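Local atomic coordinates of Lmo0325 protein (Listeria monocytogenes EGD-e, PDB entry 4RYK), a protein that probably binds DNA and regulates transcription, as a putative Rgg-type regulator with an N-terminal helix-turn-helix domain. Residues A[10-21]-A[60-71]. Numbering follows the deposited sequence.
Sequences YGELIREIRLSK and IMVPLDEFFFIY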
ATOM      1  N   TYR A  10      14.573 -11.706 -15.646  1.00 44.95           N
ATOM      2  CA  TYR A  10      14.046 -12.116 -14.338  1.00 39.66           C
ATOM      3  C   TYR A  10      15.026 -13.088 -13.646  1.00 40.20           C
ATOM      4  O   TYR A  10      15.321 -12.969 -12.466  1.00 40.75           O
ATOM      5  CB  TYR A  10      12.681 -12.799 -14.432  1.00 40.39           C
ATOM      6  CG  TYR A  10      11.601 -12.058 -15.241  1.00 43.01           C
ATOM      7  CD1 TYR A  10      11.218 -10.743 -14.944  1.00 41.56           C
ATOM      8  CD2 TYR A  10      10.948 -12.709 -16.293  1.00 47.21           C
ATOM      9  CE1 TYR A  10      10.231 -10.096 -15.688  1.00 43.99           C
ATOM     10  CE2 TYR A  10       9.994 -12.065 -17.059  1.00 49.24           C
ATOM     11  CZ  TYR A  10       9.623 -10.770 -16.748  1.00 46.05           C
ATOM     12  OH  TYR A  10       8.639 -10.204 -17.541  1.00 49.09           O
ATOM     13  N   GLY A  11      15.533 -14.057 -14.386  1.00 41.05           N
ATOM     14  CA  GLY A  11      16.369 -15.108 -13.792  1.00 41.05           C
ATOM     15  C   GLY A  11      17.691 -14.557 -13.297  1.00 41.45           C
ATOM     16  O   GLY A  11      18.232 -15.040 -12.305  1.00 41.14           O
ATOM     17  N   GLU A  12      18.202 -13.534 -13.965  1.00 42.46           N
ATOM     18  CA  GLU A  12      19.470 -12.931 -13.548  1.00 43.76           C
ATOM     19  C   GLU A  12      19.287 -12.250 -12.213  1.00 40.42           C
ATOM     20  O   GLU A  12      20.152 -12.353 -11.353  1.00 40.16           O
ATOM     21  CB  GLU A  12      20.020 -11.991 -14.616  1.00 45.70           C
ATOM     22  CG  GLU A  12      20.668 -12.768 -15.750  1.00 51.06           C
ATOM     23  CD  GLU A  12      20.786 -11.979 -17.030  1.00 55.44           C
ATOM     24  OE1 GLU A  12      21.875 -11.471 -17.331  1.00 63.37           O
ATOM     25  OE2 GLU A  12      19.789 -11.871 -17.752  1.00 60.82           O
ATOM     26  N   LEU A  13      18.117 -11.638 -11.996  1.00 39.02           N
ATOM     27  CA  LEU A  13      17.846 -11.023 -10.698  1.00 38.80           C
ATOM     28  C   LEU A  13      17.629 -12.081  -9.595  1.00 38.28           C
ATOM     29  O   LEU A  13      18.102 -11.930  -8.461  1.00 36.54           O
ATOM     30  CB  LEU A  13      16.667 -10.066 -10.779  1.00 38.18           C
ATOM     31  CG  LEU A  13      16.239  -9.472  -9.445  1.00 37.35           C
ATOM     32  CD1 LEU A  13      17.395  -8.765  -8.762  1.00 40.71           C
ATOM     33  CD2 LEU A  13      15.127  -8.464  -9.685  1.00 37.76           C
ATOM     34  N   ILE A  14      16.928 -13.155  -9.943  1.00 36.69           N
ATOM     35  CA  ILE A  14      16.715 -14.221  -9.003  1.00 35.36           C
ATOM     36  C   ILE A  14      18.081 -14.732  -8.533  1.00 35.54           C
ATOM     37  O   ILE A  14      18.280 -14.944  -7.372  1.00 35.82           O
ATOM     38  CB  ILE A  14      15.912 -15.393  -9.596  1.00 36.05           C
ATOM     39  CG1 ILE A  14      14.439 -15.007  -9.874  1.00 36.85           C
ATOM     40  CG2 ILE A  14      15.922 -16.576  -8.630  1.00 37.33           C
ATOM     41  CD1 ILE A  14      13.599 -14.765  -8.628  1.00 36.30           C
ATOM     42  N   ARG A  15      19.003 -14.918  -9.462  0.50 37.36           N
ATOM     43  CA  ARG A  15      20.333 -15.389  -9.124  0.50 38.27           C
ATOM     44  C   ARG A  15      21.009 -14.487  -8.105  0.50 37.33           C
ATOM     45  O   ARG A  15      21.541 -14.960  -7.103  0.50 37.58           O
ATOM     46  CB  ARG A  15      21.175 -15.497 -10.386  0.50 40.00           C
ATOM     47  CG  ARG A  15      22.677 -15.506 -10.134  0.50 41.50           C
ATOM     48  CD  ARG A  15      23.413 -15.204 -11.420  0.50 42.74           C
ATOM     49  NE  ARG A  15      24.839 -15.333 -11.221  0.50 45.09           N
ATOM     50  CZ  ARG A  15      25.556 -14.437 -10.580  0.50 42.96           C
ATOM     51  NH1 ARG A  15      24.976 -13.343 -10.077  0.50 44.06           N
ATOM     52  NH2 ARG A  15      26.818 -14.656 -10.437  0.50 43.94           N
ATOM     53  N   GLU A  16      20.957 -13.191  -8.356  1.00 37.55           N
ATOM     54  CA  GLU A  16      21.606 -12.212  -7.486  1.00 40.37           C
ATOM     55  C   GLU A  16      20.970 -12.238  -6.107  1.00 38.95           C
ATOM     56  O   GLU A  16      21.656 -12.211  -5.076  1.00 34.35           O
ATOM     57  CB  GLU A  16      21.504 -10.853  -8.146  1.00 44.61           C
ATOM     58  CG  GLU A  16      21.707  -9.690  -7.216  1.00 54.86           C
ATOM     59  CD  GLU A  16      21.597  -8.348  -7.944  1.00 65.25           C
ATOM     60  OE1 GLU A  16      21.122  -7.357  -7.315  1.00 66.62           O
ATOM     61  OE2 GLU A  16      21.992  -8.290  -9.144  1.00 69.78           O
ATOM     62  N   ILE A  17      19.639 -12.329  -6.066  1.00 35.77           N
ATOM     63  CA  ILE A  17      18.985 -12.401  -4.774  1.00 35.12           C
ATOM     64  C   ILE A  17      19.314 -13.689  -4.024  1.00 35.37           C
ATOM     65  O   ILE A  17      19.629 -13.673  -2.827  1.00 33.05           O
ATOM     66  CB  ILE A  17      17.452 -12.250  -4.884  1.00 35.14           C
ATOM     67  CG1 ILE A  17      17.083 -10.832  -5.343  1.00 35.66           C
ATOM     68  CG2 ILE A  17      16.821 -12.502  -3.534  1.00 37.16           C
ATOM     69  CD1 ILE A  17      15.666 -10.740  -5.913  1.00 37.44           C
ATOM     70  N   ARG A  18      19.213 -14.794  -4.743  1.00 33.93           N
ATOM     71  CA  ARG A  18      19.607 -16.082  -4.206  1.00 36.41           C
ATOM     72  C   ARG A  18      21.006 -16.047  -3.606  1.00 37.29           C
ATOM     73  O   ARG A  18      21.207 -16.468  -2.452  1.00 37.64           O
ATOM     74  CB  ARG A  18      19.516 -17.169  -5.296  1.00 36.52           C
ATOM     75  CG  ARG A  18      20.045 -18.489  -4.844  1.00 37.94           C
ATOM     76  CD  ARG A  18      19.961 -19.548  -5.916  1.00 38.46           C
ATOM     77  NE  ARG A  18      20.900 -19.369  -7.007  1.00 39.58           N
ATOM     78  CZ  ARG A  18      22.213 -19.577  -6.950  1.00 41.87           C
ATOM     79  NH1 ARG A  18      22.808 -19.912  -5.809  1.00 42.23           N
ATOM     80  NH2 ARG A  18      22.940 -19.412  -8.048  1.00 42.32           N
ATOM     81  N   LEU A  19      21.960 -15.513  -4.362  1.00 37.44           N
ATOM     82  CA  LEU A  19      23.306 -15.401  -3.868  1.00 39.86           C
ATOM     83  C   LEU A  19      23.411 -14.498  -2.643  1.00 39.33           C
ATOM     84  O   LEU A  19      24.156 -14.836  -1.696  1.00 38.17           O
ATOM     85  CB  LEU A  19      24.286 -14.947  -4.953  1.00 41.29           C
ATOM     86  CG  LEU A  19      24.484 -16.032  -6.011  1.00 44.96           C
ATOM     87  CD1 LEU A  19      25.145 -15.441  -7.256  1.00 48.26           C
ATOM     88  CD2 LEU A  19      25.352 -17.169  -5.455  1.00 45.67           C
ATOM     89  N   SER A  20      22.653 -13.408  -2.594  1.00 36.96           N
ATOM     90  CA  SER A  20      22.771 -12.456  -1.467  1.00 37.03           C
ATOM     91  C   SER A  20      22.302 -13.180  -0.187  1.00 36.53           C
ATOM     92  O   SER A  20      22.703 -12.849   0.914  1.00 35.30           O
ATOM     93  CB  SER A  20      21.921 -11.184  -1.710  1.00 37.42           C
ATOM     94  OG  SER A  20      20.523 -11.521  -1.678  1.00 36.08           O
ATOM     95  N   LYS A  21      21.444 -14.179  -0.342  1.00 36.25           N
ATOM     96  CA  LYS A  21      20.898 -14.894   0.827  1.00 37.68           C
ATOM     97  C   LYS A  21      21.680 -16.134   1.219  1.00 38.16           C
ATOM     98  O   LYS A  21      21.347 -16.791   2.218  1.00 39.32           O
ATOM     99  CB  LYS A  21      19.422 -15.261   0.570  1.00 35.76           C
ATOM    100  CG  LYS A  21      18.526 -14.019   0.453  1.00 37.51           C
ATOM    101  CD  LYS A  21      17.072 -14.418   0.454  1.00 37.09           C
ATOM    102  CE  LYS A  21      16.120 -13.278   0.133  1.00 40.64           C
ATOM    103  NZ  LYS A  21      16.401 -12.047   0.910  1.00 45.87           N
ATOM    104  N   ILE A  60      12.925 -18.146  -2.326  1.00 37.33           N
ATOM    105  CA  ILE A  60      13.855 -17.104  -1.944  1.00 35.72           C
ATOM    106  C   ILE A  60      13.162 -16.098  -1.047  1.00 35.92           C
ATOM    107  O   ILE A  60      13.795 -15.133  -0.636  1.00 35.01           O
ATOM    108  CB  ILE A  60      14.546 -16.422  -3.143  1.00 37.56           C
ATOM    109  CG1 ILE A  60      13.533 -15.807  -4.117  1.00 36.50           C
ATOM    110  CG2 ILE A  60      15.396 -17.401  -3.933  1.00 37.71           C
ATOM    111  CD1 ILE A  60      14.103 -14.705  -4.972  1.00 35.75           C
HETATM  112  N   MSE A  61      11.888 -16.359  -0.677  1.00 35.30           N
HETATM  113  CA  MSE A  61      11.138 -15.491   0.236  1.00 36.33           C
HETATM  114  C   MSE A  61      11.010 -14.059  -0.237  1.00 35.42           C
HETATM  115  O   MSE A  61      11.223 -13.091   0.525  1.00 37.28           O
HETATM  116  CB  MSE A  61      11.827 -15.510   1.587  1.00 41.75           C
HETATM  117  CG  MSE A  61      11.320 -16.711   2.358  1.00 56.97           C
HETATM  118 SE   MSE A  61      12.815 -17.937   2.260  1.00 74.97          SE
HETATM  119  CE  MSE A  61      13.793 -17.019   3.752  1.00 58.25           C
ATOM    120  N   VAL A  62      10.676 -13.901  -1.499  1.00 33.72           N
ATOM    121  CA  VAL A  62      10.420 -12.589  -2.035  1.00 36.11           C
ATOM    122  C   VAL A  62       9.049 -12.605  -2.706  1.00 34.77           C
ATOM    123  O   VAL A  62       8.899 -13.295  -3.672  1.00 34.01           O
ATOM    124  CB  VAL A  62      11.488 -12.205  -3.072  1.00 35.07           C
ATOM    125  CG1 VAL A  62      11.127 -10.889  -3.707  1.00 36.76           C
ATOM    126  CG2 VAL A  62      12.861 -12.082  -2.410  1.00 38.26           C
ATOM    127  N   PRO A  63       8.063 -11.877  -2.169  1.00 34.88           N
ATOM    128  CA  PRO A  63       6.749 -11.823  -2.854  1.00 36.02           C
ATOM    129  C   PRO A  63       6.898 -11.205  -4.228  1.00 36.23           C
ATOM    130  O   PRO A  63       7.751 -10.340  -4.455  1.00 35.87           O
ATOM    131  CB  PRO A  63       5.902 -10.900  -1.948  1.00 37.16           C
ATOM    132  CG  PRO A  63       6.506 -11.074  -0.563  1.00 38.33           C
ATOM    133  CD  PRO A  63       7.999 -11.307  -0.796  1.00 38.41           C
ATOM    134  N   LEU A  64       6.062 -11.647  -5.130  1.00 36.64           N
ATOM    135  CA  LEU A  64       6.004 -11.151  -6.502  1.00 37.06           C
ATOM    136  C   LEU A  64       6.080  -9.632  -6.614  1.00 34.36           C
ATOM    137  O   LEU A  64       6.859  -9.111  -7.383  1.00 33.24           O
ATOM    138  CB  LEU A  64       4.715 -11.696  -7.161  1.00 39.31           C
ATOM    139  CG  LEU A  64       4.502 -11.415  -8.651  1.00 44.27           C
ATOM    140  CD1 LEU A  64       5.610 -11.977  -9.511  1.00 42.49           C
ATOM    141  CD2 LEU A  64       3.151 -11.974  -9.129  1.00 45.76           C
ATOM    142  N   ASP A  65       5.286  -8.904  -5.848  1.00 33.30           N
ATOM    143  CA  ASP A  65       5.272  -7.468  -6.021  1.00 34.03           C
ATOM    144  C   ASP A  65       6.631  -6.856  -5.601  1.00 34.15           C
ATOM    145  O   ASP A  65       7.039  -5.847  -6.156  1.00 34.31           O
ATOM    146  CB  ASP A  65       4.184  -6.859  -5.142  1.00 34.97           C
ATOM    147  CG  ASP A  65       3.957  -5.381  -5.429  1.00 37.53           C
ATOM    148  OD1 ASP A  65       3.406  -5.100  -6.531  1.00 35.98           O
ATOM    149  OD2 ASP A  65       4.278  -4.510  -4.565  1.00 35.83           O
ATOM    150  N   GLU A  66       7.269  -7.415  -4.568  1.00 33.42           N
ATOM    151  CA  GLU A  66       8.584  -6.894  -4.098  1.00 32.86           C
ATOM    152  C   GLU A  66       9.589  -7.210  -5.174  1.00 32.65           C
ATOM    153  O   GLU A  66      10.469  -6.392  -5.501  1.00 34.81           O
ATOM    154  CB  GLU A  66       8.995  -7.539  -2.765  1.00 34.20           C
ATOM    155  CG  GLU A  66      10.318  -6.985  -2.248  1.00 33.64           C
ATOM    156  CD  GLU A  66      10.857  -7.670  -1.011  1.00 32.54           C
ATOM    157  OE1 GLU A  66      10.199  -8.558  -0.409  1.00 32.43           O
ATOM    158  OE2 GLU A  66      11.966  -7.258  -0.631  1.00 34.63           O
ATOM    159  N   PHE A  67       9.470  -8.399  -5.768  1.00 32.81           N
ATOM    160  CA  PHE A  67      10.399  -8.748  -6.816  1.00 34.22           C
ATOM    161  C   PHE A  67      10.327  -7.688  -7.918  1.00 37.92           C
ATOM    162  O   PHE A  67      11.380  -7.229  -8.403  1.00 33.34           O
ATOM    163  CB  PHE A  67      10.125 -10.155  -7.380  1.00 34.36           C
ATOM    164  CG  PHE A  67      10.946 -10.479  -8.603  1.00 35.46           C
ATOM    165  CD1 PHE A  67      10.490 -10.144  -9.871  1.00 37.14           C
ATOM    166  CD2 PHE A  67      12.186 -11.095  -8.477  1.00 36.83           C
ATOM    167  CE1 PHE A  67      11.251 -10.387 -10.997  1.00 38.34           C
ATOM    168  CE2 PHE A  67      12.962 -11.336  -9.617  1.00 38.35           C
ATOM    169  CZ  PHE A  67      12.478 -10.995 -10.863  1.00 38.84           C
ATOM    170  N   PHE A  68       9.092  -7.298  -8.319  1.00 33.53           N
ATOM    171  CA  PHE A  68       8.990  -6.351  -9.395  1.00 36.58           C
ATOM    172  C   PHE A  68       9.443  -4.968  -9.016  1.00 37.41           C
ATOM    173  O   PHE A  68       9.964  -4.233  -9.856  1.00 41.96           O
ATOM    174  CB  PHE A  68       7.586  -6.304 -10.071  1.00 38.44           C
ATOM    175  CG  PHE A  68       7.466  -7.302 -11.148  1.00 39.67           C
ATOM    176  CD1 PHE A  68       7.903  -7.010 -12.425  1.00 46.67           C
ATOM    177  CD2 PHE A  68       7.056  -8.584 -10.864  1.00 41.50           C
ATOM    178  CE1 PHE A  68       7.858  -7.960 -13.441  1.00 46.68           C
ATOM    179  CE2 PHE A  68       7.039  -9.554 -11.861  1.00 42.39           C
ATOM    180  CZ  PHE A  68       7.440  -9.233 -13.149  1.00 44.56           C
ATOM    181  N   PHE A  69       9.258  -4.616  -7.760  1.00 35.22           N
ATOM    182  CA  PHE A  69       9.803  -3.377  -7.292  1.00 35.83           C
ATOM    183  C   PHE A  69      11.319  -3.354  -7.478  1.00 33.94           C
ATOM    184  O   PHE A  69      11.844  -2.383  -7.941  1.00 34.99           O
ATOM    185  CB  PHE A  69       9.422  -3.141  -5.834  1.00 34.88           C
ATOM    186  CG  PHE A  69       9.957  -1.842  -5.282  1.00 38.39           C
ATOM    187  CD1 PHE A  69       9.399  -0.626  -5.676  1.00 41.18           C
ATOM    188  CD2 PHE A  69      11.060  -1.836  -4.432  1.00 40.93           C
ATOM    189  CE1 PHE A  69       9.908   0.564  -5.200  1.00 39.82           C
ATOM    190  CE2 PHE A  69      11.571  -0.647  -3.965  1.00 41.74           C
ATOM    191  CZ  PHE A  69      10.986   0.537  -4.329  1.00 41.17           C
ATOM    192  N   ILE A  70      12.009  -4.414  -7.059  1.00 35.43           N
ATOM    193  CA  ILE A  70      13.468  -4.561  -7.233  1.00 36.56           C
ATOM    194  C   ILE A  70      13.819  -4.570  -8.709  1.00 38.35           C
ATOM    195  O   ILE A  70      14.686  -3.845  -9.152  1.00 42.88           O
ATOM    196  CB  ILE A  70      13.978  -5.851  -6.589  1.00 35.74           C
ATOM    197  CG1 ILE A  70      13.685  -5.823  -5.105  1.00 35.10           C
ATOM    198  CG2 ILE A  70      15.517  -5.975  -6.807  1.00 37.02           C
ATOM    199  CD1 ILE A  70      13.867  -7.153  -4.385  1.00 36.65           C
ATOM    200  N   TYR A  71      13.050  -5.324  -9.471  1.00 39.35           N
ATOM    201  CA  TYR A  71      13.288  -5.543 -10.899  1.00 40.85           C
ATOM    202  C   TYR A  71      13.201  -4.310 -11.718  1.00 44.75           C
ATOM    203  O   TYR A  71      13.941  -4.184 -12.646  1.00 42.44           O
ATOM    204  CB  TYR A  71      12.274  -6.530 -11.452  1.00 40.72           C
ATOM    205  CG  TYR A  71      12.573  -6.959 -12.845  1.00 43.30           C
ATOM    206  CD1 TYR A  71      13.737  -7.686 -13.101  1.00 45.29           C
ATOM    207  CD2 TYR A  71      11.733  -6.627 -13.921  1.00 45.11           C
ATOM    208  CE1 TYR A  71      14.042  -8.099 -14.360  1.00 47.28           C
ATOM    209  CE2 TYR A  71      12.027  -7.051 -15.213  1.00 47.39           C
ATOM    210  CZ  TYR A  71      13.196  -7.783 -15.408  1.00 50.16           C
ATOM    211  OH  TYR A  71      13.588  -8.253 -16.624  1.00 58.28           O
TER
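F67 sits as a knob in the hole made by Y10, L13, I14 and I17 on helix 10-20. With its CG anti to the backbone N (chi1 172°), the ring reaches across so that CE2 meets L13 CD2 and I14 CD1, each at 3.6 Å. The carbonyl O of Y10 lies near the ring plane, 3.8 Å from F67 CZ. L13 and F67 approach from opposite directions, CD2 meeting the ring obliquely, while I14 crosses F67 at about a right angle. L13 CD2 meets the Y71 ring at its edge, 3.8 Å from Y71 CD1. Over one face of that ring, displaced toward the rim, lies Y10 CD1, 3.6 Å from Y71 CZ; the two ring planes are inclined by 42°, and F68 CZ completes the aromatic cluster at Y10 CE1. The contact lies in the helix-turn-helix domain, consistent with the XRE family, where the N-to-C directions of helices 10-20 and 64-71 differ by 102°, and F53 meets F67 edge-to-face. I60 points its CD1 between I14 CD1 (3.7 Å) and I17 CG2 (3.8 Å), just ahead of the Schellman turn at M61. K21 CE passes 3.1 Å from I60 O, and NZ hydrogen-bonds to T160 and salt-bridges E163, both of the second subunit.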